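Local atomic coordinates of endo-1,4-beta-xylanase (Bacteroides thetaiotaomicron VPI-5482, PDB entry 3KST), a protein that probably hydrolyses glycosidic bonds in the breakdown of xylan, as a calcium-binding member of glycoside hydrolase family 43. Residues Tyr21-Asp26 and Ala51-Asp56; Tyr94-Ala99 and Ala157-Asp162; Cys174-Val179 and Gln185-Glu190; Ser193-Asn198 and Phe285-Gln290; Ala242-Val247 and Gly297-Pro302. All coordinates share one frame; numbering follows the deposited sequence.

Interaction 1: residues Tyr21-Asp26 and Ala51-Asp56; sequences YLPIAD and ACFSSD
Ile-24 N donates to Leu-22 O at 2.8 Å and closes an inverse gamma turn centred on Pro-23, whose ring-restricted phi suits so tight a bend. The turn sets three successive apolar residues against one ring, that of Phe-53 on strand 51-55. Leu-22 brings CD1 over the middle of a ring face, 3.8 Å from the centroid of Phe-53 and only 13° off the normal, a CH-pi contact. The leucine CG stands anti to the backbone N (chi1 178°), which lets this methyl lie across the ring. Ile-24 CG2 approaches obliquely to 3.6 Å from Phe-53 CE1, and Pro-23 CD lies more loosely, 4.2 Å from Phe-53 CZ. In the five-bladed beta-propeller of family 43, this packs the loop between strands 17-19 and 27-32, both of one curled sheet, on strand 49-55 of that sheet; Val-304 touches Leu-22, Pro-23 and Phe-53 alike. Replacing Phe-53 with an alanine would probably open a gap beside Leu-22 CD1 and Ile-24 CG2 and cost the CH-pi contact. Asp-26, the predicted proton acceptor, follows soon after; its N is hydrogen-bonded to His-267 ND1 and its OD2 to Thr-41 OG1.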
# COMPACT_ATOMS: atom_id res chain seq x y z
N TYR A 21 15.42 11.65 3.69
CA TYR A 21 14.45 10.83 2.94
C TYR A 21 13.54 10.17 3.94
O TYR A 21 13.82 10.19 5.13
CB TYR A 21 15.18 9.72 2.19
CG TYR A 21 16.26 10.25 1.33
CD1 TYR A 21 17.55 10.41 1.84
CD2 TYR A 21 16.00 10.66 0.01
CE1 TYR A 21 18.55 10.97 1.06
CE2 TYR A 21 17.00 11.21 -0.78
CZ TYR A 21 18.28 11.35 -0.26
OH TYR A 21 19.28 11.86 -1.04
N LEU A 22 12.45 9.60 3.45
CA LEU A 22 11.58 8.74 4.29
C LEU A 22 11.96 7.32 3.81
O LEU A 22 11.49 6.87 2.75
CB LEU A 22 10.11 9.09 4.11
CG LEU A 22 9.18 8.18 4.92
CD1 LEU A 22 9.60 8.12 6.40
CD2 LEU A 22 7.74 8.60 4.77
N PRO A 23 12.81 6.62 4.58
CA PRO A 23 13.47 5.43 4.07
C PRO A 23 12.66 4.14 4.07
O PRO A 23 13.08 3.13 4.65
CB PRO A 23 14.70 5.36 4.97
CG PRO A 23 14.20 5.79 6.28
CD PRO A 23 13.22 6.87 6.00
N ILE A 24 11.53 4.15 3.37
CA ILE A 24 10.67 2.94 3.21
C ILE A 24 10.23 2.77 1.75
O ILE A 24 10.21 3.74 0.97
CB ILE A 24 9.38 2.99 4.09
CG1 ILE A 24 8.52 4.24 3.77
CG2 ILE A 24 9.74 2.98 5.59
CD1 ILE A 24 7.25 4.41 4.60
N ALA A 25 9.89 1.53 1.41
CA ALA A 25 9.27 1.18 0.14
C ALA A 25 7.81 0.80 0.46
O ALA A 25 7.41 0.68 1.63
CB ALA A 25 10.00 0.01 -0.53
N ASP A 26 7.03 0.62 -0.59
CA ASP A 26 5.62 0.18 -0.52
C ASP A 26 4.81 0.94 0.55
O ASP A 26 4.11 0.30 1.37
CB ASP A 26 5.64 -1.33 -0.21
CG ASP A 26 6.54 -2.14 -1.16
OD1 ASP A 26 6.64 -1.81 -2.39
OD2 ASP A 26 7.13 -3.15 -0.70
N ALA A 51 8.57 -0.53 10.76
CA ALA A 51 8.68 0.69 11.56
C ALA A 51 7.38 1.46 11.44
O ALA A 51 6.53 1.18 10.59
CB ALA A 51 9.84 1.56 11.05
N CYS A 52 7.24 2.44 12.33
CA CYS A 52 6.16 3.42 12.32
C CYS A 52 6.81 4.80 12.31
O CYS A 52 7.70 5.04 13.11
CB CYS A 52 5.27 3.33 13.56
SG CYS A 52 4.01 4.64 13.61
N PHE A 53 6.40 5.65 11.38
CA PHE A 53 6.82 7.07 11.36
C PHE A 53 5.58 7.92 11.54
O PHE A 53 4.53 7.56 11.01
CB PHE A 53 7.49 7.44 10.03
CG PHE A 53 8.69 6.62 9.71
CD1 PHE A 53 8.55 5.39 9.07
CD2 PHE A 53 9.97 7.07 10.02
CE1 PHE A 53 9.68 4.60 8.75
CE2 PHE A 53 11.11 6.31 9.71
CZ PHE A 53 10.96 5.06 9.07
N SER A 54 5.67 9.04 12.27
CA SER A 54 4.55 9.97 12.38
C SER A 54 4.95 11.39 11.94
O SER A 54 6.13 11.74 11.96
CB SER A 54 3.94 10.02 13.79
OG SER A 54 4.76 10.73 14.70
N SER A 55 3.95 12.18 11.60
CA SER A 55 4.11 13.55 11.09
C SER A 55 2.87 14.42 11.30
O SER A 55 1.73 13.91 11.26
CB SER A 55 4.42 13.51 9.60
OG SER A 55 4.49 14.81 9.00
N ASP A 56 3.11 15.72 11.50
CA ASP A 56 2.08 16.74 11.61
C ASP A 56 1.79 17.45 10.28
O ASP A 56 0.67 17.95 10.05
CB ASP A 56 2.54 17.82 12.62
CG ASP A 56 2.65 17.29 14.03
OD1 ASP A 56 1.74 16.58 14.47
OD2 ASP A 56 3.62 17.63 14.74

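Interaction 2: residues Tyr94-Ala99 and Ala157-Asp162; sequences YLFYSA and AQMTDD
Phe-96 and Met-159 meet in a Met-aromatic contact that joins two neighbouring sheets of the propeller, the three-stranded one centred on strand 92-99 and the one holding strand 152-158. Residue 159 is selenomethionine in this crystal; its SE lies 3.7 Å from Phe-96 CE2 and 4.7 Å from the ring centroid, in a direction 61° off the ring normal. The two side chains come from opposite directions. The long, flexible methionine-type chain suits this place because it can bend to follow the ring: chi3 of 78° folds it so that Met-159 CE also comes within 3.9 Å of Phe-96 CE2. In Phe-96, chi1 of -80° sets CG beside the backbone N, and the ring reaches toward Met-159; its backbone pairs with that of Glu-83, a calcium ligand. Tyr-94, on the same side of the strand, makes a polar bridge instead. Its OH is 2.7 Å from a water lying in the plane of the ring, and that water donates to Asp-162 O at 2.6 Å. The turn presenting this carbonyl is braced at Asp-162 OD1, which receives Met-164 N and also Thr-160 OG1, the latter at 2.7 Å and nearly in line with the carboxylate C-O bond.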
# COMPACT_ATOMS: atom_id res chain seq x y z
N TYR A 94 -5.56 -2.61 12.97
CA TYR A 94 -5.20 -3.84 12.25
C TYR A 94 -4.08 -3.54 11.26
O TYR A 94 -4.18 -2.58 10.50
CB TYR A 94 -6.43 -4.41 11.53
CG TYR A 94 -7.41 -5.12 12.47
CD1 TYR A 94 -8.07 -4.41 13.49
CD2 TYR A 94 -7.65 -6.50 12.37
CE1 TYR A 94 -8.95 -5.07 14.37
CE2 TYR A 94 -8.56 -7.15 13.25
CZ TYR A 94 -9.21 -6.41 14.24
OH TYR A 94 -10.07 -6.98 15.13
N LEU A 95 -3.00 -4.33 11.34
CA LEU A 95 -1.88 -4.28 10.42
C LEU A 95 -1.96 -5.50 9.49
O LEU A 95 -1.85 -6.63 9.96
CB LEU A 95 -0.54 -4.30 11.18
CG LEU A 95 0.76 -4.59 10.43
CD1 LEU A 95 0.93 -3.56 9.36
CD2 LEU A 95 1.95 -4.71 11.41
N PHE A 96 -2.13 -5.26 8.19
CA PHE A 96 -2.17 -6.29 7.17
C PHE A 96 -0.82 -6.23 6.44
O PHE A 96 -0.37 -5.16 6.07
CB PHE A 96 -3.34 -6.08 6.22
CG PHE A 96 -4.63 -6.56 6.79
CD1 PHE A 96 -5.34 -5.80 7.72
CD2 PHE A 96 -5.11 -7.82 6.46
CE1 PHE A 96 -6.54 -6.30 8.26
CE2 PHE A 96 -6.29 -8.30 6.99
CZ PHE A 96 -7.00 -7.55 7.89
N TYR A 97 -0.21 -7.37 6.20
CA TYR A 97 1.16 -7.38 5.66
C TYR A 97 1.54 -8.71 5.03
O TYR A 97 0.77 -9.65 5.09
CB TYR A 97 2.13 -7.06 6.80
CG TYR A 97 2.13 -8.05 7.95
CD1 TYR A 97 1.13 -8.02 8.95
CD2 TYR A 97 3.13 -9.01 8.06
CE1 TYR A 97 1.13 -8.94 10.04
CE2 TYR A 97 3.16 -9.95 9.16
CZ TYR A 97 2.15 -9.89 10.14
OH TYR A 97 2.17 -10.78 11.20
N SER A 98 2.72 -8.74 4.41
CA SER A 98 3.29 -9.93 3.84
C SER A 98 4.49 -10.33 4.67
O SER A 98 5.16 -9.50 5.22
CB SER A 98 3.71 -9.68 2.41
OG SER A 98 2.61 -9.22 1.65
N ALA A 99 4.71 -11.63 4.80
CA ALA A 99 5.87 -12.17 5.51
C ALA A 99 6.15 -13.53 4.88
O ALA A 99 5.24 -14.34 4.76
CB ALA A 99 5.60 -12.27 7.05
N ALA A 157 -11.03 -11.25 -2.30
CA ALA A 157 -11.95 -12.17 -1.63
C ALA A 157 -12.59 -11.44 -0.46
O ALA A 157 -11.99 -10.57 0.11
CB ALA A 157 -11.24 -13.39 -1.14
N GLN A 158 -13.81 -11.81 -0.12
CA GLN A 158 -14.47 -11.27 1.06
C GLN A 158 -13.78 -11.88 2.28
O GLN A 158 -13.36 -13.05 2.24
CB GLN A 158 -15.95 -11.67 1.05
CG GLN A 158 -16.78 -11.10 2.16
CD GLN A 158 -18.18 -11.69 2.21
OE1 GLN A 158 -18.68 -12.22 1.21
NE2 GLN A 158 -18.84 -11.59 3.37
N MSE A 159 -13.63 -11.09 3.34
CA MSE A 159 -13.06 -11.59 4.60
C MSE A 159 -14.18 -12.05 5.53
O MSE A 159 -15.34 -11.65 5.38
CB MSE A 159 -12.24 -10.52 5.36
CG MSE A 159 -11.09 -9.91 4.58
SE MSE A 159 -9.65 -9.32 5.73
CE MSE A 159 -8.88 -11.03 6.04
N THR A 160 -13.82 -12.87 6.51
CA THR A 160 -14.76 -13.20 7.59
C THR A 160 -14.96 -11.94 8.47
O THR A 160 -14.25 -10.93 8.32
CB THR A 160 -14.26 -14.41 8.40
OG1 THR A 160 -12.94 -14.15 8.88
CG2 THR A 160 -14.20 -15.68 7.52
N ASP A 161 -15.91 -12.02 9.41
CA ASP A 161 -16.27 -10.90 10.30
C ASP A 161 -15.08 -10.47 11.17
O ASP A 161 -14.92 -9.29 11.45
CB ASP A 161 -17.44 -11.27 11.25
CG ASP A 161 -18.77 -11.60 10.52
OD1 ASP A 161 -19.09 -11.00 9.47
OD2 ASP A 161 -19.54 -12.44 11.04
N ASP A 162 -14.25 -11.43 11.59
CA ASP A 162 -13.09 -11.14 12.46
C ASP A 162 -11.87 -10.59 11.72
O ASP A 162 -10.84 -10.36 12.36
CB ASP A 162 -12.72 -12.36 13.35
CG ASP A 162 -12.22 -13.59 12.57
OD1 ASP A 162 -12.07 -13.57 11.34
OD2 ASP A 162 -11.88 -14.61 13.22
O HOH W 1 -10.60 -9.64 14.88

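Interaction 3: residues Cys174-Val179 and Gln185-Glu190; sequences CIKAEV and QGKVAE
Ile-175 meets Ala-189 first along the segment 174-179, just where Cys-174 and Ile-175 form a classic beta bulge facing Ile-154. Its CG2 branch touches Ala-189 CB at 3.9 Å, while Ile-175 O lies 3.6 Å from the same methyl. A small side chain suits Ala-189, whose CB has both the Ile-175 carbonyl and the CG2 methyl close by. The end of Lys-176 then comes near that of Lys-187, their NZ atoms 5.0 Å apart. Asp-150 probably offsets this closeness of like charges, because its carboxylate forms salt bridges to both, OD2 to Lys-176 and OD1 to Lys-187. Ala-177 comes nearest in backbone terms, its CA 5.3 Å from that of Ala-189. No hydrogen bond links the two segments; instead the Ala-177 methyl abuts the backbone, with CB 3.5 Å from Val-188 N, so a single methyl suits this place. Lys-187, fully extended with CG trans to its backbone N (chi1 -173°), passes over Ala-177, where its CE lies 3.6 Å from Ala-177 O. Beyond this, Glu-178 N and Val-179 N both bond Glu-182 OE1 in the connecting loop. Glu-190, the predicted proton donor, points away from this packing; its carboxylate bonds Asn-152 ND2 and Tyr-215 OH. The contact thus lies where the chain leaves strand 172-175, an outermost strand of one four-stranded sheet, and enters strand 189-197, an outermost strand of the next, with Leu-203 and Tyr-205 of strand 200-207 covering Ile-175.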
# COMPACT_ATOMS: atom_id res chain seq x y z
N CYS A 174 -8.95 -9.77 -10.39
CA CYS A 174 -9.11 -8.34 -10.67
C CYS A 174 -8.28 -7.81 -11.86
O CYS A 174 -8.85 -7.37 -12.86
CB CYS A 174 -8.80 -7.47 -9.43
SG CYS A 174 -9.66 -7.97 -7.89
N ILE A 175 -6.95 -7.84 -11.73
CA ILE A 175 -6.04 -7.21 -12.69
C ILE A 175 -4.75 -8.02 -12.94
O ILE A 175 -4.13 -8.50 -11.99
CB ILE A 175 -5.60 -5.80 -12.15
CG1 ILE A 175 -6.78 -4.83 -11.92
CG2 ILE A 175 -4.57 -5.17 -13.07
CD1 ILE A 175 -7.52 -4.50 -13.15
N LYS A 176 -4.42 -8.23 -14.21
CA LYS A 176 -3.12 -8.80 -14.60
C LYS A 176 -2.42 -7.84 -15.58
O LYS A 176 -3.06 -6.96 -16.15
CB LYS A 176 -3.25 -10.25 -15.09
CG LYS A 176 -4.07 -10.56 -16.29
CD LYS A 176 -4.22 -12.09 -16.32
CE LYS A 176 -4.39 -12.67 -17.67
NZ LYS A 176 -4.78 -14.11 -17.48
N ALA A 177 -1.10 -7.99 -15.69
CA ALA A 177 -0.26 -7.15 -16.59
C ALA A 177 -0.59 -7.54 -18.04
O ALA A 177 -0.39 -8.70 -18.44
CB ALA A 177 1.19 -7.34 -16.26
N GLU A 178 -1.14 -6.59 -18.82
CA GLU A 178 -1.69 -6.83 -20.17
C GLU A 178 -1.24 -5.88 -21.29
O GLU A 178 -0.94 -6.30 -22.40
CB GLU A 178 -3.20 -6.69 -20.03
CG GLU A 178 -3.86 -7.65 -19.04
CD GLU A 178 -4.74 -8.66 -19.67
OE1 GLU A 178 -4.32 -9.82 -19.70
OE2 GLU A 178 -5.84 -8.28 -20.13
N VAL A 179 -1.24 -4.58 -20.99
CA VAL A 179 -0.91 -3.53 -21.98
C VAL A 179 0.58 -3.18 -21.94
O VAL A 179 1.29 -3.54 -21.02
CB VAL A 179 -1.83 -2.28 -21.80
CG1 VAL A 179 -3.30 -2.69 -21.88
CG2 VAL A 179 -1.57 -1.56 -20.53
N GLN A 185 8.86 -5.02 -17.81
CA GLN A 185 9.71 -6.05 -17.22
C GLN A 185 8.86 -7.05 -16.44
O GLN A 185 8.12 -6.63 -15.56
CB GLN A 185 10.77 -5.43 -16.32
CG GLN A 185 11.70 -6.41 -15.69
CD GLN A 185 12.84 -5.75 -14.91
OE1 GLN A 185 13.27 -4.63 -15.22
NE2 GLN A 185 13.35 -6.46 -13.92
N GLY A 186 8.96 -8.33 -16.77
CA GLY A 186 8.16 -9.35 -16.10
C GLY A 186 6.69 -9.20 -16.43
O GLY A 186 6.32 -8.49 -17.37
N LYS A 187 5.85 -9.90 -15.66
CA LYS A 187 4.39 -9.85 -15.81
C LYS A 187 3.90 -9.64 -14.38
O LYS A 187 3.77 -10.59 -13.61
CB LYS A 187 3.88 -11.15 -16.43
CG LYS A 187 2.42 -11.10 -16.76
CD LYS A 187 1.93 -12.35 -17.46
CE LYS A 187 0.48 -12.18 -17.86
NZ LYS A 187 -0.06 -13.25 -18.73
N VAL A 188 3.66 -8.37 -14.03
CA VAL A 188 3.37 -7.96 -12.65
C VAL A 188 2.31 -6.87 -12.53
O VAL A 188 2.47 -5.83 -13.15
CB VAL A 188 4.68 -7.39 -11.98
CG1 VAL A 188 4.40 -6.81 -10.55
CG2 VAL A 188 5.79 -8.45 -11.93
N ALA A 189 1.25 -7.14 -11.78
CA ALA A 189 0.22 -6.19 -11.39
C ALA A 189 0.18 -6.43 -9.87
O ALA A 189 0.07 -7.59 -9.41
CB ALA A 189 -1.10 -6.52 -12.03
N GLU A 190 0.34 -5.38 -9.08
CA GLU A 190 0.48 -5.54 -7.63
C GLU A 190 0.23 -4.23 -6.89
O GLU A 190 -0.19 -3.23 -7.51
CB GLU A 190 1.89 -6.08 -7.30
CG GLU A 190 3.05 -5.11 -7.62
CD GLU A 190 4.45 -5.69 -7.34
OE1 GLU A 190 4.60 -6.93 -7.20
OE2 GLU A 190 5.40 -4.88 -7.26

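Interaction 4: residues Ser193-Asn198 and Phe285-Gln290; sequences SLLKKN and FAISDQ
Leu-195 and Lys-197 pack against Phe-285 and Ile-287 where strands of two different sheets face each other, a side-chain interface with one hydrogen bond to a backbone carbonyl. The axes of strands 193-197 and 285-287 come within 9.9 Å and cross at -43°, a spacing that side chains fill. Alternate residues, Leu-195 and Lys-197, point across it. Leu-195 CD1 comes obliquely to 3.5 Å from Phe-285 CE2, the two side chains meeting from opposite directions, and the same methyl lies 4.2 Å from Ile-287 CD1. Branched aliphatic and aromatic groups suit this partly buried space. Lys-197 uses both its aliphatic chain and its amine. The chain, stretched out from a chi1 of -167° that turns CG away from the backbone N, slides past Ile-287, with CD 3.9 Å from Ile-287 CB. The amine NZ then donates to Ile-287 O over 2.8 Å, at a C=O...N angle of 148° and a little out of the carbonyl plane. A water accepts from Ile-287 N at 2.9 Å and, weakly, from Lys-197 NZ. Changing Lys-197 to a methionine would probably keep some cover on Ile-287 but leave its carbonyl without this charged donor. Lys-196, pointing the other way, forms salt bridges to Asp-136 and Asp-137, while Pro-254 of strand 250-256 touches both Leu-195 and Phe-285. Such packing of one twisted sheet on the next, through side chains, is characteristic of neighbouring blades in a beta-propeller.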
# COMPACT_ATOMS: atom_id res chain seq x y z
N SER A 193 -4.81 -0.78 -4.12
CA SER A 193 -5.45 0.21 -3.23
C SER A 193 -6.88 0.40 -3.72
O SER A 193 -7.09 0.57 -4.93
CB SER A 193 -4.70 1.54 -3.25
OG SER A 193 -3.35 1.38 -2.86
N LEU A 194 -7.84 0.44 -2.81
CA LEU A 194 -9.26 0.55 -3.18
C LEU A 194 -9.85 1.81 -2.58
O LEU A 194 -9.63 2.12 -1.40
CB LEU A 194 -10.02 -0.71 -2.72
CG LEU A 194 -11.27 -1.17 -3.48
CD1 LEU A 194 -12.38 -0.12 -3.44
CD2 LEU A 194 -10.93 -1.59 -4.93
N LEU A 195 -10.57 2.55 -3.42
CA LEU A 195 -11.37 3.71 -2.99
C LEU A 195 -12.72 3.64 -3.68
O LEU A 195 -12.81 3.20 -4.84
CB LEU A 195 -10.69 5.00 -3.35
CG LEU A 195 -9.45 5.41 -2.58
CD1 LEU A 195 -9.03 6.73 -3.14
CD2 LEU A 195 -9.73 5.52 -1.10
N LYS A 196 -13.77 4.05 -2.97
CA LYS A 196 -15.12 4.11 -3.55
C LYS A 196 -15.54 5.58 -3.56
O LYS A 196 -15.28 6.29 -2.59
CB LYS A 196 -16.10 3.30 -2.72
CG LYS A 196 -17.55 3.26 -3.30
CD LYS A 196 -18.47 2.53 -2.34
CE LYS A 196 -19.89 2.35 -2.86
NZ LYS A 196 -20.76 1.59 -1.86
N LYS A 197 -16.12 6.03 -4.67
CA LYS A 197 -16.68 7.40 -4.75
C LYS A 197 -17.84 7.44 -5.72
O LYS A 197 -17.70 6.95 -6.83
CB LYS A 197 -15.62 8.39 -5.19
CG LYS A 197 -16.02 9.86 -5.00
CD LYS A 197 -14.87 10.77 -5.40
CE LYS A 197 -15.12 12.20 -4.96
NZ LYS A 197 -13.98 13.08 -5.35
N ASN A 198 -19.00 7.97 -5.26
CA ASN A 198 -20.23 8.11 -6.08
C ASN A 198 -20.64 6.81 -6.81
O ASN A 198 -20.92 6.81 -8.02
CB ASN A 198 -20.08 9.26 -7.10
CG ASN A 198 -19.63 10.60 -6.46
OD1 ASN A 198 -19.73 10.82 -5.25
ND2 ASN A 198 -19.14 11.50 -7.31
N PHE A 285 -3.49 13.89 -5.04
CA PHE A 285 -4.38 12.83 -5.51
C PHE A 285 -5.81 13.33 -5.57
O PHE A 285 -6.27 13.99 -4.65
CB PHE A 285 -4.36 11.67 -4.52
CG PHE A 285 -5.17 10.49 -4.96
CD1 PHE A 285 -4.69 9.66 -5.95
CD2 PHE A 285 -6.43 10.25 -4.43
CE1 PHE A 285 -5.44 8.56 -6.38
CE2 PHE A 285 -7.19 9.16 -4.83
CZ PHE A 285 -6.70 8.32 -5.84
N ALA A 286 -6.53 12.96 -6.61
CA ALA A 286 -7.96 13.32 -6.68
C ALA A 286 -8.73 12.48 -7.66
O ALA A 286 -8.15 11.93 -8.59
CB ALA A 286 -8.14 14.81 -6.99
N ILE A 287 -10.03 12.37 -7.39
CA ILE A 287 -11.00 11.70 -8.28
C ILE A 287 -11.99 12.81 -8.63
O ILE A 287 -12.65 13.34 -7.75
CB ILE A 287 -11.70 10.54 -7.58
CG1 ILE A 287 -10.66 9.58 -6.99
CG2 ILE A 287 -12.62 9.80 -8.58
CD1 ILE A 287 -11.28 8.42 -6.25
N SER A 288 -12.05 13.17 -9.90
CA SER A 288 -12.92 14.26 -10.40
C SER A 288 -14.40 13.91 -10.34
O SER A 288 -14.78 12.76 -10.04
CB SER A 288 -12.57 14.61 -11.85
OG SER A 288 -12.94 13.58 -12.76
N ASP A 289 -15.24 14.92 -10.60
CA ASP A 289 -16.70 14.72 -10.68
C ASP A 289 -17.08 13.79 -11.85
O ASP A 289 -18.07 13.07 -11.75
CB ASP A 289 -17.51 16.05 -10.67
CG ASP A 289 -17.08 17.07 -11.74
OD1 ASP A 289 -16.17 16.79 -12.56
OD2 ASP A 289 -17.67 18.18 -11.75
N GLN A 290 -16.25 13.74 -12.90
CA GLN A 290 -16.47 12.82 -14.03
C GLN A 290 -15.75 11.46 -13.82
O GLN A 290 -15.49 10.74 -14.79
CB GLN A 290 -16.04 13.48 -15.34
CG GLN A 290 -16.79 12.97 -16.59
CD GLN A 290 -16.24 13.56 -17.87
OE1 GLN A 290 -15.03 13.70 -18.04
NE2 GLN A 290 -17.14 13.89 -18.80
O HOH W 2 -10.82 13.11 -4.71

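Interaction 5: residues Ala242-Val247 and Gly297-Pro302; sequences AATGLV and GTVIKP
Val-299 is the apolar centre of this surface contact, meeting two residues of the loop 242-247. Leu-246 CD1 lies 4.2 Å from Val-299 CG1, a loose touch between branched side chains. Thr-244 has two conformers, and its side-chain contacts are those of one of them. In it the threonine crosses the valine at about a right angle, bringing OG1 to 3.8 Å from Val-299 CB. The methyl of Thr-244 reaches tip to tip toward Lys-301, whose chain is extended beyond CG; the 3.3 Å between Thr-244 CG2 and Lys-301 CE is tighter than usual and doubtful in detail. Polar bonding across the two segments is absent. Thr-244 OG1 is hydrogen-bonded to Asp-241 OD2 within its own loop, so threonine suits a place that asks for a hydroxyl on one branch and a methyl on the other. Backbone shape favours the glycine: Gly-245, with phi of 75°, forms a G1 beta bulge with Leu-246 opposite Asp-241, and positive phi favours a residue lacking a side chain. The loop connects strand 230-231 to strand 250-256 and packs on strand 293-305, while Tyr-281 of the adjacent strand 279-287 touches Leu-246, Val-299 and Lys-301.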
# COMPACT_ATOMS: atom_id res chain seq x y z
N ALA A 242 8.66 13.96 -13.57
CA ALA A 242 9.51 14.73 -14.48
C ALA A 242 10.36 15.78 -13.79
O ALA A 242 11.58 15.85 -14.03
CB ALA A 242 8.63 15.35 -15.61
N ALA A 243 9.75 16.59 -12.92
CA ALA A 243 10.49 17.68 -12.25
C ALA A 243 11.69 17.22 -11.38
O ALA A 243 12.80 17.78 -11.46
CB ALA A 243 9.52 18.57 -11.45
N THR A 244 11.48 16.15 -10.60
CA THR A 244 12.49 15.60 -9.69
C THR A 244 13.39 14.55 -10.37
O THR A 244 14.50 14.27 -9.91
CB THR A 244 11.78 14.99 -8.44
OG1 THR A 244 10.77 15.88 -7.95
CG2 THR A 244 12.77 14.71 -7.34
N GLY A 245 12.89 13.93 -11.44
CA GLY A 245 13.61 12.87 -12.13
C GLY A 245 13.57 11.57 -11.32
O GLY A 245 14.41 10.69 -11.56
N LEU A 246 12.61 11.44 -10.39
CA LEU A 246 12.45 10.18 -9.64
C LEU A 246 11.94 9.13 -10.62
O LEU A 246 11.14 9.47 -11.49
CB LEU A 246 11.47 10.30 -8.46
CG LEU A 246 11.96 11.23 -7.33
CD1 LEU A 246 10.85 11.54 -6.36
CD2 LEU A 246 13.21 10.68 -6.63
N VAL A 247 12.50 7.93 -10.53
CA VAL A 247 12.12 6.78 -11.39
C VAL A 247 11.80 5.58 -10.49
O VAL A 247 12.05 5.63 -9.28
CB VAL A 247 13.20 6.40 -12.42
CG1 VAL A 247 13.48 7.60 -13.37
CG2 VAL A 247 14.47 5.86 -11.75
N GLY A 297 1.10 17.25 -9.16
CA GLY A 297 1.66 18.24 -8.27
C GLY A 297 3.13 18.07 -7.96
O GLY A 297 3.76 17.05 -8.25
N THR A 298 3.68 19.13 -7.37
CA THR A 298 5.07 19.16 -6.97
C THR A 298 5.26 18.09 -5.89
O THR A 298 4.48 18.03 -4.94
CB THR A 298 5.49 20.53 -6.41
OG1 THR A 298 5.08 21.58 -7.32
CG2 THR A 298 7.01 20.61 -6.18
N VAL A 299 6.27 17.25 -6.07
CA VAL A 299 6.65 16.22 -5.09
C VAL A 299 7.10 16.78 -3.72
O VAL A 299 7.97 17.66 -3.66
CB VAL A 299 7.80 15.33 -5.67
CG1 VAL A 299 8.48 14.52 -4.59
CG2 VAL A 299 7.28 14.39 -6.80
N ILE A 300 6.47 16.31 -2.63
CA ILE A 300 6.96 16.60 -1.26
C ILE A 300 8.06 15.57 -1.03
O ILE A 300 7.79 14.35 -1.13
CB ILE A 300 5.88 16.40 -0.18
CG1 ILE A 300 4.69 17.35 -0.37
CG2 ILE A 300 6.51 16.56 1.23
CD1 ILE A 300 3.55 17.12 0.62
N LYS A 301 9.26 16.05 -0.69
CA LYS A 301 10.43 15.21 -0.42
C LYS A 301 10.51 15.13 1.09
O LYS A 301 11.07 16.04 1.71
CB LYS A 301 11.70 15.85 -0.97
CG LYS A 301 11.80 15.83 -2.48
CD LYS A 301 13.18 16.33 -2.92
CE LYS A 301 13.32 16.25 -4.42
NZ LYS A 301 14.56 16.93 -4.85
N PRO A 302 9.93 14.07 1.70
CA PRO A 302 9.96 14.02 3.16
C PRO A 302 11.35 13.73 3.75
O PRO A 302 12.25 13.23 3.07
CB PRO A 302 8.96 12.91 3.48
CG PRO A 302 9.18 11.94 2.39
CD PRO A 302 9.39 12.81 1.15

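In the fold
From the N terminus, interaction 1 comes first, closing a loop of 24 residues within the curled sheet that contains the C-terminal strand. Interaction 2 spans 57 residues to join two sheets, and interaction 3, next in series, closes a short connection of five residues. Strand 189-197, entered at interaction 3, continues directly into interaction 4, which reaches across 86 residues to strand 279-287. Interaction 5 spans 49 residues, tying loop 242-247 to strand 293-305. It crosses interaction 4, since 242-247 lies between 193-198 and 285-290, whereas 297-302 follows both. Interactions 1 and 5 touch where Leu-22 CB packs 3.5 Å from Pro-302 CG, bringing the chain's beginning and end together, consistent with propeller closure.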